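PDB 4KNC: alginate biosynthesis protein AlgX from Pseudomonas aeruginosa, which takes part in the O-acetylation of the exopolysaccharide alginate and protects the polymer from degradation as it crosses the periplasm. Local coordinates for residues R120-Q123 / W127-D130. Numbering follows the deposited sequence.
Sequences RFRQ and WTPD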
loop_
_atom_site.group_PDB
_atom_site.type_symbol
_atom_site.label_atom_id
_atom_site.label_comp_id
_atom_site.label_asym_id
_atom_site.label_seq_id
_atom_site.Cartn_x
_atom_site.Cartn_y
_atom_site.Cartn_z
ATOM N N ARG A 120 5.837 13.506 -11.469
ATOM C CA ARG A 120 4.711 12.834 -12.130
ATOM C C ARG A 120 3.541 12.564 -11.174
ATOM O O ARG A 120 2.368 12.715 -11.551
ATOM C CB ARG A 120 5.172 11.555 -12.840
ATOM C CG ARG A 120 6.099 11.852 -13.999
ATOM C CD ARG A 120 6.411 10.628 -14.849
ATOM N NE ARG A 120 7.235 11.006 -15.996
ATOM C CZ ARG A 120 7.617 10.181 -16.967
ATOM N NH1 ARG A 120 7.257 8.905 -16.947
ATOM N NH2 ARG A 120 8.370 10.636 -17.963
ATOM N N PHE A 121 3.855 12.172 -9.939
ATOM C CA PHE A 121 2.819 12.103 -8.912
ATOM C C PHE A 121 2.067 13.432 -8.830
ATOM O O PHE A 121 0.827 13.449 -8.844
ATOM C CB PHE A 121 3.396 11.748 -7.528
ATOM C CG PHE A 121 3.639 10.271 -7.317
ATOM C CD1 PHE A 121 2.594 9.364 -7.378
ATOM C CD2 PHE A 121 4.915 9.797 -7.036
ATOM C CE1 PHE A 121 2.819 8.003 -7.187
ATOM C CE2 PHE A 121 5.149 8.449 -6.832
ATOM C CZ PHE A 121 4.103 7.544 -6.909
ATOM N N ARG A 122 2.802 14.543 -8.741
ATOM C CA ARG A 122 2.134 15.864 -8.678
ATOM C C ARG A 122 1.260 16.142 -9.891
ATOM O O ARG A 122 0.154 16.685 -9.774
ATOM C CB ARG A 122 3.148 16.990 -8.560
ATOM C CG ARG A 122 3.959 16.899 -7.329
ATOM C CD ARG A 122 4.090 18.231 -6.643
ATOM N NE ARG A 122 4.993 18.049 -5.518
ATOM C CZ ARG A 122 6.311 18.081 -5.634
ATOM N NH1 ARG A 122 6.856 18.325 -6.818
ATOM N NH2 ARG A 122 7.078 17.889 -4.572
ATOM N N GLN A 123 1.758 15.756 -11.060
ATOM C CA GLN A 123 1.031 15.983 -12.300
ATOM C C GLN A 123 -0.264 15.168 -12.306
ATOM O O GLN A 123 -1.231 15.536 -12.953
ATOM C CB GLN A 123 1.917 15.617 -13.492
ATOM C CG GLN A 123 1.376 16.076 -14.826
ATOM C CD GLN A 123 2.268 15.671 -15.990
ATOM O OE1 GLN A 123 3.187 14.856 -15.841
ATOM N NE2 GLN A 123 2.002 16.247 -17.158
ATOM N N TRP A 127 -0.731 15.138 -3.899
ATOM C CA TRP A 127 0.176 15.867 -3.031
ATOM C C TRP A 127 1.309 14.939 -2.650
ATOM O O TRP A 127 1.064 13.858 -2.112
ATOM C CB TRP A 127 -0.562 16.342 -1.776
ATOM C CG TRP A 127 -1.599 17.402 -2.072
ATOM C CD1 TRP A 127 -2.931 17.203 -2.309
ATOM C CD2 TRP A 127 -1.378 18.817 -2.182
ATOM N NE1 TRP A 127 -3.553 18.404 -2.547
ATOM C CE2 TRP A 127 -2.625 19.410 -2.486
ATOM C CE3 TRP A 127 -0.254 19.636 -2.061
ATOM C CZ2 TRP A 127 -2.781 20.788 -2.659
ATOM C CZ3 TRP A 127 -0.409 21.015 -2.238
ATOM C CH2 TRP A 127 -1.666 21.570 -2.531
ATOM N N THR A 128 2.546 15.353 -2.915
ATOM C CA THR A 128 3.665 14.434 -2.760
ATOM C C THR A 128 4.882 15.036 -2.074
ATOM O O THR A 128 5.637 15.772 -2.698
ATOM C CB THR A 128 4.103 13.904 -4.115
ATOM O OG1 THR A 128 2.937 13.569 -4.877
ATOM C CG2 THR A 128 4.990 12.679 -3.923
ATOM N N PRO A 129 5.084 14.709 -0.789
ATOM C CA PRO A 129 6.250 15.252 -0.088
ATOM C C PRO A 129 7.551 14.903 -0.802
ATOM O O PRO A 129 7.712 13.802 -1.368
ATOM C CB PRO A 129 6.180 14.567 1.278
ATOM C CG PRO A 129 4.726 14.300 1.470
ATOM C CD PRO A 129 4.199 13.950 0.114
ATOM N N ASP A 130 8.470 15.857 -0.787
ATOM C CA ASP A 130 9.772 15.689 -1.422
ATOM C C ASP A 130 10.809 15.389 -0.353
ATOM O O ASP A 130 11.132 16.257 0.458
ATOM C CB ASP A 130 10.128 16.988 -2.151
ATOM C CG ASP A 130 11.466 16.924 -2.856
ATOM O OD1 ASP A 130 12.193 15.926 -2.701
ATOM O OD2 ASP A 130 11.790 17.893 -3.570
HETATM O O HOH W 1 3.251 18.055 -3.604
HETATM O O HOH W 2 9.352 17.849 -5.672
#
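Thr-128 meets both Phe-121 and Arg-122 where the chain, having left helix 107-123, doubles back beside its last turn. Just before it, Trp-127 comes nearest by backbone, its CA 6.0 Å from that of Arg-122, while its CB points away and its backbone hydrogen-bonds Leu-81 and Val-83 of strand 80-85, an outermost strand of the parallel sheet of the SGNH hydrolase-like domain. Thr-128 turns its side chain toward the helix. With OG1 anti to the carbonyl carbon (chi1 -43°), the hydroxyl oxygen lies 3.2 Å from Phe-121 CB and CG2 packs on the same methylene at 4.1 Å; OG1 hydrogen-bonds Ile-126 O, and the Phe-121 ring runs on into edge-to-face contacts with Tyr-85 and Trp-64. The Thr-128 backbone instead faces Arg-122, whose chain bends at chi2 (-135°) to bring the guanidinium across. Arg-122 NH2 reaches Thr-128 O at 3.2 Å, a weak bond by its 133° angle, and water 1 accepts from both Arg-122 NE, at 2.6 Å, and Thr-128 N. At Asp-130, CB sits at the edge of the guanidinium, near its plane. Water 2 accepts from Arg-122 NH2 and donates to Asp-130 OD2 over a long 3.2 Å, whereas OD1 hydrogen-bonds Ser-132 OG. Arg-122 NH2 and Asp-130 OD2 remain 4.8 Å apart, so these opposite charges form no direct ion pair and are linked through water 2; largely water-mediated polar links through the exposed Arg-122 side chain accompany a buried contact of the Thr-128 hydroxyl and methyl with the Phe-121 methylene.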